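Local coordinates for guanine nucleotide exchange factor SRM1 (Saccharomyces cerevisiae, PDB 3OF7), which promotes the exchange of GDP for GTP on the small GTPases GSP1 and GSP2, binds chromatin, and controls RNA metabolism and nuclear transport, at residues Y357-V360 with A364-V367; A393-A398 with E457-E462; V88-C93 with L99-S104. One frame throughout, in Å; residues are numbered along the deposited sequence.

Contact 1 of 3, residues Y357-V360 with A364-V367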
ATOM      1  N   TYR A 357      13.741   9.587  19.157  1.00 22.71           N
ATOM      2  CA  TYR A 357      15.048   8.954  19.259  1.00 22.78           C
ATOM      3  C   TYR A 357      16.111   9.802  18.571  1.00 22.82           C
ATOM      4  O   TYR A 357      15.970  10.162  17.395  1.00 22.36           O
ATOM      5  CB  TYR A 357      15.043   7.536  18.674  1.00 23.05           C
ATOM      6  CG  TYR A 357      16.439   6.987  18.410  1.00 23.77           C
ATOM      7  CD1 TYR A 357      17.229   6.500  19.452  1.00 24.46           C
ATOM      8  CD2 TYR A 357      16.974   6.988  17.123  1.00 25.51           C
ATOM      9  CE1 TYR A 357      18.515   6.011  19.216  1.00 24.93           C
ATOM     10  CE2 TYR A 357      18.256   6.498  16.872  1.00 26.26           C
ATOM     11  CZ  TYR A 357      19.019   6.013  17.923  1.00 26.83           C
ATOM     12  OH  TYR A 357      20.285   5.533  17.663  1.00 27.55           O
ATOM     13  N   LYS A 358      17.165  10.116  19.325  1.00 22.58           N
ATOM     14  CA  LYS A 358      18.342  10.812  18.815  1.00 22.47           C
ATOM     15  C   LYS A 358      19.533   9.861  18.907  1.00 22.06           C
ATOM     16  O   LYS A 358      19.683   9.151  19.901  1.00 22.01           O
ATOM     17  CB  LYS A 358      18.626  12.085  19.620  1.00 22.83           C
ATOM     18  CG  LYS A 358      17.635  13.221  19.403  1.00 24.22           C
ATOM     19  CD  LYS A 358      17.986  14.439  20.263  1.00 26.42           C
ATOM     20  CE  LYS A 358      16.785  15.357  20.416  1.00 29.42           C
ATOM     21  NZ  LYS A 358      17.093  16.631  21.147  1.00 31.08           N
ATOM     22  N   ASP A 359      20.369   9.843  17.872  1.00 21.82           N
ATOM     23  CA  ASP A 359      21.534   8.958  17.857  1.00 21.49           C
ATOM     24  C   ASP A 359      22.683   9.527  18.700  1.00 21.64           C
ATOM     25  O   ASP A 359      22.543  10.583  19.326  1.00 20.87           O
ATOM     26  CB  ASP A 359      21.983   8.634  16.422  1.00 21.42           C
ATOM     27  CG  ASP A 359      22.510   9.837  15.667  1.00 21.85           C
ATOM     28  OD1 ASP A 359      22.857  10.872  16.276  1.00 20.66           O
ATOM     29  OD2 ASP A 359      22.599   9.741  14.425  1.00 23.80           O
ATOM     30  N   VAL A 360      23.818   8.826  18.698  1.00 21.55           N
ATOM     31  CA  VAL A 360      24.975   9.218  19.503  1.00 22.12           C
ATOM     32  C   VAL A 360      25.488  10.616  19.134  1.00 22.09           C
ATOM     33  O   VAL A 360      26.105  11.295  19.956  1.00 22.28           O
ATOM     34  CB  VAL A 360      26.112   8.143  19.431  1.00 22.15           C
ATOM     35  CG1 VAL A 360      26.730   8.087  18.047  1.00 21.53           C
ATOM     36  CG2 VAL A 360      27.177   8.393  20.506  1.00 23.17           C
ATOM     37  N   ALA A 364      18.124  13.570  15.518  1.00 20.24           N
ATOM     38  CA  ALA A 364      16.828  12.922  15.671  1.00 20.07           C
ATOM     39  C   ALA A 364      16.577  12.026  14.459  1.00 19.87           C
ATOM     40  O   ALA A 364      16.515  12.518  13.334  1.00 20.10           O
ATOM     41  CB  ALA A 364      15.733  13.979  15.801  1.00 20.14           C
ATOM     42  N   ARG A 365      16.459  10.716  14.691  1.00 19.56           N
ATOM     43  CA  ARG A 365      16.345   9.737  13.597  1.00 19.31           C
ATOM     44  C   ARG A 365      14.968   9.093  13.503  1.00 18.52           C
ATOM     45  O   ARG A 365      14.605   8.578  12.442  1.00 17.96           O
ATOM     46  CB  ARG A 365      17.372   8.602  13.750  1.00 20.04           C
ATOM     47  CG  ARG A 365      18.839   9.013  13.912  1.00 22.63           C
ATOM     48  CD  ARG A 365      19.555   9.381  12.607  1.00 24.95           C
ATOM     49  NE  ARG A 365      19.234   8.531  11.450  1.00 26.81           N
ATOM     50  CZ  ARG A 365      19.873   7.420  11.082  1.00 26.93           C
ATOM     51  NH1 ARG A 365      20.893   6.943  11.781  1.00 29.54           N
ATOM     52  NH2 ARG A 365      19.473   6.763  10.000  1.00 26.30           N
ATOM     53  N   ALA A 366      14.221   9.084  14.611  1.00 17.52           N
ATOM     54  CA  ALA A 366      12.966   8.327  14.688  1.00 17.39           C
ATOM     55  C   ALA A 366      11.992   8.801  15.773  1.00 17.35           C
ATOM     56  O   ALA A 366      12.398   9.338  16.803  1.00 16.91           O
ATOM     57  CB  ALA A 366      13.249   6.819  14.856  1.00 17.02           C
ATOM     58  N   VAL A 367      10.704   8.573  15.525  1.00 17.28           N
ATOM     59  CA  VAL A 367       9.641   8.809  16.513  1.00 17.31           C
ATOM     60  C   VAL A 367       8.967   7.457  16.729  1.00 17.32           C
ATOM     61  O   VAL A 367       8.151   7.028  15.907  1.00 17.33           O
ATOM     62  CB  VAL A 367       8.625   9.877  16.015  1.00 17.17           C
ATOM     63  CG1 VAL A 367       7.503  10.099  17.047  1.00 17.89           C
ATOM     64  CG2 VAL A 367       9.336  11.200  15.719  1.00 16.69           C
TER
HETATM   65  O   HOH W   1      23.063   7.341  13.245  1.00 39.37           O
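Tyr357 pairs with Arg365 and Ala366 in a classic beta bulge within a small antiparallel hairpin, strand 357-358 against strand 364-368, which lies at the surface of the RCC1 propeller in its sixth RCC1 repeat. Tyr357 N gives its hydrogen to Ala366 O at 2.7 Å. In return Tyr357 O draws two successive amides: Arg365 N at 2.8 Å, nearly in line with the carbonyl (C=O...N angle 163°), and, weakly, Ala366 N at 3.5 Å. The extra residue shifts the register by one, so that Lys358 faces Ala364 as a non-hydrogen-bonded pair; the small alanine leaves room for the lysine's CG to rest against its backbone. The bulge also sets the Arg365 side chain beside the tyrosine. With CG anti to the backbone N (chi1 164°), the phenol ring runs alongside the arginine in the same direction and meets its CB with the edge atom CD2, 3.8 Å away. An arginine suits this place because its aliphatic part can line a ring while its charged end reaches elsewhere: NE forms a salt bridge with Asp341. Asp359 turns its OD1 back to Lys363 N within the hairpin's connection. Its OD2 stands 4.2 Å from Arg365 NH1, beyond a salt bridge, and the gap is spanned by a water that donates to Asp359 OD2 at 2.7 Å and accepts a weak bond from Arg365 NH1.

Contact 2 of 3, residues A393-A398 with E457-E462; sequences AQNGIA and EKRADE
Arg459 NH1 donates to the backbone oxygen Asn395 O at 2.9 Å, with an N-H...O angle of 156° and the acceptor close to the guanidinium plane. The arginine leaves helix 453-464 with its CG turned away from the backbone N (chi1 -170°), runs straight to CD, and bends at chi3 to bring its planar end against the turn. Its NH2 continues the same task, donating to the carbonyls of Gln430 and His432, the latter at the start of strand 432-439, so one buried cation serves three backbone oxygens. Ile397 lies over one face of the guanidinium, its CG1 3.6 Å from Arg459 CZ; a branched aliphatic chain packs well on that flat, weakly hydrated surface. Asn395 crosses the arginine at about a right angle, its ND2 3.8 Å from Arg459 CG. The same ND2 donates to a water, which in turn donates to Glu462 OE1 at 2.7 Å, one helical turn further on. Gly396 has a positive phi (88°), where a side chain would press on the preceding carbonyl and crowd Arg459 NH1. A leucine in place of Arg459 would probably leave the oxygens of Asn395, Gln430 and His432 without this donor and Ile397 without the flat group it packs on. The residues Ala393 to Gly396 form a type I beta turn joining strands 388-393 and 398-402, a blade hairpin of the beta-propeller, here tied to the C-terminal helix.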
ATOM      1  N   ALA A 393      -7.680  14.385   2.353  1.00 16.54           N
ATOM      2  CA  ALA A 393      -8.522  15.104   3.302  1.00 16.92           C
ATOM      3  C   ALA A 393      -9.982  14.744   3.083  1.00 17.21           C
ATOM      4  O   ALA A 393     -10.352  14.271   2.018  1.00 16.82           O
ATOM      5  CB  ALA A 393      -8.322  16.623   3.167  1.00 16.71           C
ATOM      6  N   GLN A 394     -10.823  14.995   4.081  1.00 18.51           N
ATOM      7  CA  GLN A 394     -12.249  14.691   3.939  1.00 19.80           C
ATOM      8  C   GLN A 394     -12.852  15.359   2.695  1.00 19.66           C
ATOM      9  O   GLN A 394     -13.720  14.779   2.043  1.00 19.49           O
ATOM     10  CB  GLN A 394     -13.021  15.064   5.209  1.00 20.34           C
ATOM     11  CG  GLN A 394     -12.744  14.137   6.397  0.90 23.08           C
ATOM     12  CD  GLN A 394     -13.490  14.545   7.662  0.70 26.46           C
ATOM     13  OE1 GLN A 394     -13.939  15.684   7.800  0.80 28.19           O
ATOM     14  NE2 GLN A 394     -13.616  13.610   8.596  0.80 28.14           N
ATOM     15  N   ASN A 395     -12.352  16.546   2.344  1.00 19.92           N
ATOM     16  CA  ASN A 395     -12.873  17.301   1.189  1.00 19.74           C
ATOM     17  C   ASN A 395     -12.327  16.885  -0.193  1.00 19.53           C
ATOM     18  O   ASN A 395     -12.656  17.509  -1.203  1.00 19.03           O
ATOM     19  CB  ASN A 395     -12.757  18.825   1.421  1.00 20.16           C
ATOM     20  CG  ASN A 395     -11.322  19.357   1.309  1.00 20.81           C
ATOM     21  OD1 ASN A 395     -10.348  18.599   1.262  1.00 21.93           O
ATOM     22  ND2 ASN A 395     -11.195  20.679   1.273  1.00 19.48           N
ATOM     23  N   GLY A 396     -11.495  15.843  -0.231  1.00 18.70           N
ATOM     24  CA  GLY A 396     -11.020  15.278  -1.501  1.00 18.00           C
ATOM     25  C   GLY A 396      -9.766  15.911  -2.078  1.00 17.35           C
ATOM     26  O   GLY A 396      -9.472  15.755  -3.266  1.00 17.59           O
ATOM     27  N   ILE A 397      -9.036  16.635  -1.240  1.00 16.71           N
ATOM     28  CA  ILE A 397      -7.764  17.230  -1.627  1.00 16.07           C
ATOM     29  C   ILE A 397      -6.678  16.333  -1.034  1.00 15.71           C
ATOM     30  O   ILE A 397      -6.758  15.963   0.137  1.00 15.42           O
ATOM     31  CB  ILE A 397      -7.645  18.694  -1.115  1.00 16.21           C
ATOM     32  CG1 ILE A 397      -8.680  19.585  -1.834  1.00 16.65           C
ATOM     33  CG2 ILE A 397      -6.224  19.244  -1.325  1.00 15.87           C
ATOM     34  CD1 ILE A 397      -8.605  21.067  -1.484  1.00 18.82           C
ATOM     35  N   ALA A 398      -5.700  15.970  -1.859  1.00 15.68           N
ATOM     36  CA  ALA A 398      -4.574  15.130  -1.436  1.00 15.83           C
ATOM     37  C   ALA A 398      -3.414  15.938  -0.839  1.00 16.05           C
ATOM     38  O   ALA A 398      -3.140  17.074  -1.258  1.00 16.22           O
ATOM     39  CB  ALA A 398      -4.089  14.262  -2.603  1.00 15.70           C
ATOM     40  N   GLU A 457     -15.927  25.381  -7.272  1.00 24.34           N
ATOM     41  CA  GLU A 457     -15.821  26.776  -6.874  1.00 25.01           C
ATOM     42  C   GLU A 457     -16.012  26.937  -5.366  1.00 24.94           C
ATOM     43  O   GLU A 457     -15.275  27.683  -4.721  1.00 25.37           O
ATOM     44  CB  GLU A 457     -16.834  27.627  -7.650  1.00 25.01           C
ATOM     45  CG  GLU A 457     -16.455  29.077  -7.782  0.70 26.11           C
ATOM     46  CD  GLU A 457     -17.375  29.837  -8.733  0.70 28.31           C
ATOM     47  OE1 GLU A 457     -18.513  29.378  -8.976  0.70 27.92           O
ATOM     48  OE2 GLU A 457     -16.953  30.898  -9.234  0.70 29.53           O
ATOM     49  N   LYS A 458     -16.989  26.222  -4.811  1.00 25.40           N
ATOM     50  CA  LYS A 458     -17.251  26.248  -3.370  1.00 25.88           C
ATOM     51  C   LYS A 458     -16.035  25.798  -2.546  1.00 26.04           C
ATOM     52  O   LYS A 458     -15.632  26.489  -1.598  1.00 25.77           O
ATOM     53  CB  LYS A 458     -18.468  25.382  -3.030  1.00 25.84           C
ATOM     54  CG  LYS A 458     -18.962  25.548  -1.595  1.00 27.00           C
ATOM     55  CD  LYS A 458     -19.856  24.382  -1.182  1.00 29.53           C
ATOM     56  N   ARG A 459     -15.460  24.648  -2.908  1.00 26.10           N
ATOM     57  CA  ARG A 459     -14.260  24.133  -2.226  1.00 26.47           C
ATOM     58  C   ARG A 459     -13.069  25.084  -2.381  1.00 27.01           C
ATOM     59  O   ARG A 459     -12.394  25.399  -1.401  1.00 27.09           O
ATOM     60  CB  ARG A 459     -13.894  22.714  -2.700  1.00 25.73           C
ATOM     61  CG  ARG A 459     -12.798  22.049  -1.848  1.00 24.91           C
ATOM     62  CD  ARG A 459     -12.431  20.643  -2.334  1.00 22.74           C
ATOM     63  NE  ARG A 459     -11.670  20.650  -3.585  1.00 20.42           N
ATOM     64  CZ  ARG A 459     -11.329  19.562  -4.266  1.00 20.89           C
ATOM     65  NH1 ARG A 459     -11.677  18.353  -3.827  1.00 20.17           N
ATOM     66  NH2 ARG A 459     -10.642  19.676  -5.398  1.00 19.84           N
ATOM     67  N   ALA A 460     -12.821  25.541  -3.607  1.00 28.01           N
ATOM     68  CA  ALA A 460     -11.768  26.529  -3.867  1.00 29.04           C
ATOM     69  C   ALA A 460     -11.922  27.790  -3.002  1.00 30.01           C
ATOM     70  O   ALA A 460     -10.942  28.272  -2.425  1.00 29.95           O
ATOM     71  CB  ALA A 460     -11.724  26.890  -5.340  1.00 29.13           C
ATOM     72  N   ASP A 461     -13.148  28.308  -2.904  1.00 31.26           N
ATOM     73  CA  ASP A 461     -13.433  29.471  -2.055  1.00 32.51           C
ATOM     74  C   ASP A 461     -13.167  29.163  -0.588  1.00 33.32           C
ATOM     75  O   ASP A 461     -12.606  29.993   0.127  1.00 33.82           O
ATOM     76  CB  ASP A 461     -14.875  29.961  -2.234  1.00 32.42           C
ATOM     77  CG  ASP A 461     -15.112  30.628  -3.585  0.80 33.11           C
ATOM     78  OD1 ASP A 461     -14.133  31.030  -4.244  0.90 33.37           O
ATOM     79  OD2 ASP A 461     -16.289  30.745  -3.996  0.90 34.05           O
ATOM     80  N   GLU A 462     -13.562  27.969  -0.146  1.00 34.21           N
ATOM     81  CA  GLU A 462     -13.318  27.539   1.237  1.00 34.95           C
ATOM     82  C   GLU A 462     -11.823  27.474   1.571  1.00 35.24           C
ATOM     83  O   GLU A 462     -11.395  27.932   2.635  1.00 35.30           O
ATOM     84  CB  GLU A 462     -13.987  26.185   1.510  1.00 34.99           C
ATOM     85  CG  GLU A 462     -15.500  26.254   1.707  0.90 35.87           C
ATOM     86  CD  GLU A 462     -16.186  24.898   1.570  0.70 37.48           C
ATOM     87  OE1 GLU A 462     -15.535  23.930   1.116  0.90 37.47           O
ATOM     88  OE2 GLU A 462     -17.389  24.801   1.910  0.90 38.01           O
TER
HETATM   89  O   HOH W   2     -13.450  22.318   1.775  1.00 31.52           O

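Contact 3 of 3, residues V88-C93 with L99-S104; sequences VWSWGC and LGRDTS
Ser90 holds OG between its backbone N and carbonyl carbon (chi1 66°), and Arg101 starts with CG in the same kind of position (chi1 61°) before extending to NE; together these torsions bring hydroxyl and guanidinium into contact. The setting is the second RCC1 repeat of the beta-propeller, where the loop 99-104 folds back over strand 88-92, the third strand of its four-stranded antiparallel blade. Arg101 grips the serine side-on: NE donates to Ser90 OG at 2.9 Å and NH2 to Ser90 O at 2.8 Å, the latter approaching from above the carbonyl plane. A weak bond from NE to Ser90 O adds to this hold, and NH2 also donates to Leu129 O, so the buried charge is shared among backbone oxygens. Serine suits this place because its short hydroxyl can accept from the arginine while donating onward to the loop. Where the strand ends, Leu99 covers it with its two methyls: CD2 lies 3.4 Å from Trp91 C, and CD1 reaches Gly92 O. Gly92, at phi 123°, has backbone angles that would jam a side chain against the preceding carbonyl. Leucine fits this buried spot, its forked end spanning neighbouring peptide groups and its other contacts reaching His78 and Glu130. Back at the strand, Ser90 OG donates to Leu99 O at 2.8 Å, in the carbonyl plane and on a lone pair.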
ATOM      1  N   VAL A  88      -8.266  -7.124 -14.978  1.00 17.85           N
ATOM      2  CA  VAL A  88      -7.079  -6.640 -14.282  1.00 17.38           C
ATOM      3  C   VAL A  88      -6.084  -6.020 -15.263  1.00 17.27           C
ATOM      4  O   VAL A  88      -5.646  -6.672 -16.225  1.00 17.97           O
ATOM      5  CB  VAL A  88      -6.402  -7.767 -13.452  1.00 17.53           C
ATOM      6  CG1 VAL A  88      -5.186  -7.238 -12.692  1.00 16.58           C
ATOM      7  CG2 VAL A  88      -7.403  -8.398 -12.480  1.00 17.46           C
ATOM      8  N   TRP A  89      -5.753  -4.756 -15.020  1.00 16.61           N
ATOM      9  CA  TRP A  89      -4.761  -4.029 -15.794  1.00 16.60           C
ATOM     10  C   TRP A  89      -3.464  -4.002 -14.987  1.00 16.30           C
ATOM     11  O   TRP A  89      -3.494  -4.006 -13.753  1.00 16.14           O
ATOM     12  CB  TRP A  89      -5.207  -2.588 -16.009  1.00 16.51           C
ATOM     13  CG  TRP A  89      -6.475  -2.391 -16.800  1.00 17.46           C
ATOM     14  CD1 TRP A  89      -7.739  -2.804 -16.467  1.00 18.83           C
ATOM     15  CD2 TRP A  89      -6.594  -1.695 -18.041  1.00 18.93           C
ATOM     16  NE1 TRP A  89      -8.638  -2.414 -17.441  1.00 18.15           N
ATOM     17  CE2 TRP A  89      -7.960  -1.728 -18.414  1.00 19.92           C
ATOM     18  CE3 TRP A  89      -5.677  -1.054 -18.886  1.00 19.38           C
ATOM     19  CZ2 TRP A  89      -8.428  -1.145 -19.602  1.00 20.70           C
ATOM     20  CZ3 TRP A  89      -6.145  -0.463 -20.055  1.00 20.41           C
ATOM     21  CH2 TRP A  89      -7.506  -0.517 -20.404  1.00 20.81           C
ATOM     22  N   SER A  90      -2.334  -3.932 -15.687  1.00 16.32           N
ATOM     23  CA  SER A  90      -1.032  -3.869 -15.023  1.00 16.19           C
ATOM     24  C   SER A  90      -0.044  -3.035 -15.823  1.00 16.10           C
ATOM     25  O   SER A  90      -0.145  -2.927 -17.055  1.00 15.81           O
ATOM     26  CB  SER A  90      -0.466  -5.282 -14.833  1.00 16.63           C
ATOM     27  OG  SER A  90      -0.163  -5.873 -16.087  1.00 17.06           O
ATOM     28  N   TRP A  91       0.898  -2.429 -15.109  1.00 15.56           N
ATOM     29  CA  TRP A  91       2.035  -1.757 -15.727  1.00 15.91           C
ATOM     30  C   TRP A  91       3.157  -1.648 -14.711  1.00 15.73           C
ATOM     31  O   TRP A  91       2.919  -1.731 -13.504  1.00 15.05           O
ATOM     32  CB  TRP A  91       1.649  -0.375 -16.273  1.00 15.89           C
ATOM     33  CG  TRP A  91       1.307   0.651 -15.225  1.00 17.08           C
ATOM     34  CD1 TRP A  91       2.167   1.528 -14.637  1.00 16.45           C
ATOM     35  CD2 TRP A  91       0.012   0.924 -14.668  1.00 17.16           C
ATOM     36  NE1 TRP A  91       1.497   2.322 -13.744  1.00 17.61           N
ATOM     37  CE2 TRP A  91       0.172   1.972 -13.739  1.00 16.38           C
ATOM     38  CE3 TRP A  91      -1.263   0.369 -14.850  1.00 17.07           C
ATOM     39  CZ2 TRP A  91      -0.897   2.494 -12.999  1.00 17.14           C
ATOM     40  CZ3 TRP A  91      -2.326   0.888 -14.111  1.00 17.37           C
ATOM     41  CH2 TRP A  91      -2.133   1.931 -13.195  1.00 17.41           C
ATOM     42  N   GLY A  92       4.376  -1.472 -15.208  1.00 16.07           N
ATOM     43  CA  GLY A  92       5.560  -1.422 -14.366  1.00 16.94           C
ATOM     44  C   GLY A  92       6.572  -2.468 -14.781  1.00 17.91           C
ATOM     45  O   GLY A  92       6.585  -2.918 -15.936  1.00 17.91           O
ATOM     46  N   CYS A  93       7.410  -2.875 -13.835  1.00 18.68           N
ATOM     47  CA  CYS A  93       8.511  -3.771 -14.146  1.00 19.81           C
ATOM     48  C   CYS A  93       8.065  -5.237 -14.255  1.00 19.67           C
ATOM     49  O   CYS A  93       7.503  -5.804 -13.314  1.00 19.19           O
ATOM     50  CB  CYS A  93       9.621  -3.620 -13.112  1.00 20.28           C
ATOM     51  SG  CYS A  93      11.088  -4.566 -13.541  1.00 24.91           S
ATOM     52  N   LEU A  99       3.692  -8.360 -13.883  1.00 17.51           N
ATOM     53  CA  LEU A  99       2.580  -7.798 -14.666  1.00 17.91           C
ATOM     54  C   LEU A  99       1.556  -8.853 -15.085  1.00 18.25           C
ATOM     55  O   LEU A  99       0.429  -8.514 -15.459  1.00 18.14           O
ATOM     56  CB  LEU A  99       3.079  -7.016 -15.887  1.00 17.25           C
ATOM     57  CG  LEU A  99       4.097  -5.890 -15.671  1.00 17.76           C
ATOM     58  CD1 LEU A  99       4.261  -5.108 -16.969  1.00 17.63           C
ATOM     59  CD2 LEU A  99       3.681  -4.965 -14.523  1.00 17.61           C
ATOM     60  N   GLY A 100       1.958 -10.122 -15.032  1.00 18.83           N
ATOM     61  CA  GLY A 100       1.068 -11.242 -15.361  1.00 19.95           C
ATOM     62  C   GLY A 100       0.611 -11.276 -16.806  1.00 20.97           C
ATOM     63  O   GLY A 100      -0.473 -11.788 -17.112  1.00 21.03           O
ATOM     64  N   ARG A 101       1.431 -10.714 -17.692  1.00 21.90           N
ATOM     65  CA  ARG A 101       1.107 -10.633 -19.118  1.00 23.19           C
ATOM     66  C   ARG A 101       2.379 -10.540 -19.957  1.00 24.09           C
ATOM     67  O   ARG A 101       3.427 -10.105 -19.471  1.00 23.77           O
ATOM     68  CB  ARG A 101       0.168  -9.450 -19.406  1.00 23.15           C
ATOM     69  CG  ARG A 101       0.733  -8.072 -19.051  1.00 22.37           C
ATOM     70  CD  ARG A 101      -0.299  -6.975 -19.302  1.00 22.63           C
ATOM     71  NE  ARG A 101       0.197  -5.647 -18.919  1.00 22.37           N
ATOM     72  CZ  ARG A 101       0.931  -4.861 -19.701  1.00 22.14           C
ATOM     73  NH1 ARG A 101       1.264  -5.246 -20.930  1.00 22.20           N
ATOM     74  NH2 ARG A 101       1.326  -3.676 -19.261  1.00 21.77           N
ATOM     75  N   ASP A 102       2.279 -10.964 -21.212  1.00 25.28           N
ATOM     76  CA  ASP A 102       3.424 -10.991 -22.124  1.00 26.68           C
ATOM     77  C   ASP A 102       3.842  -9.585 -22.544  1.00 26.91           C
ATOM     78  O   ASP A 102       3.057  -8.858 -23.153  1.00 27.11           O
ATOM     79  CB  ASP A 102       3.086 -11.848 -23.355  1.00 27.14           C
ATOM     80  CG  ASP A 102       4.292 -12.117 -24.241  0.90 28.46           C
ATOM     81  OD1 ASP A 102       4.097 -12.704 -25.327  0.60 29.87           O
ATOM     82  OD2 ASP A 102       5.427 -11.751 -23.862  1.00 29.84           O
ATOM     83  N   THR A 103       5.072  -9.204 -22.199  1.00 27.57           N
ATOM     84  CA  THR A 103       5.624  -7.904 -22.600  1.00 28.45           C
ATOM     85  C   THR A 103       6.918  -8.057 -23.406  1.00 29.35           C
ATOM     86  O   THR A 103       7.690  -7.105 -23.537  1.00 29.68           O
ATOM     87  CB  THR A 103       5.882  -6.959 -21.387  1.00 28.32           C
ATOM     88  OG1 THR A 103       6.746  -7.601 -20.441  1.00 27.69           O
ATOM     89  CG2 THR A 103       4.576  -6.573 -20.703  1.00 28.28           C
ATOM     90  N   SER A 104       7.146  -9.253 -23.946  1.00 30.38           N
ATOM     91  CA  SER A 104       8.380  -9.555 -24.680  1.00 31.21           C
ATOM     92  C   SER A 104       8.382  -8.954 -26.084  1.00 31.57           C
ATOM     93  O   SER A 104       7.370  -8.426 -26.548  1.00 32.17           O
ATOM     94  CB  SER A 104       8.614 -11.071 -24.751  1.00 31.38           C
ATOM     95  OG  SER A 104       7.546 -11.727 -25.418  1.00 32.01           O
TER

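Along the chain the contacts come in series: contact 3 in the second RCC1 repeat, contact 1 in the sixth, then contact 2, which starts where the sixth repeat passes into the seventh and ends on the C-terminal helix. None touches another. Contacts 1 and 3 have centres about 41 Å apart, on opposite sides of the chain's centre, while contact 2 lies about 36 Å from contact 1 and 35 Å from contact 3, centre to centre. They share no sheet: contact 3 packs a loop on the third strand of one blade, contact 2 joins another to helix 453-464, and contact 1 is a separate two-stranded hairpin. They are thus independent local contacts in separate parts of the propeller.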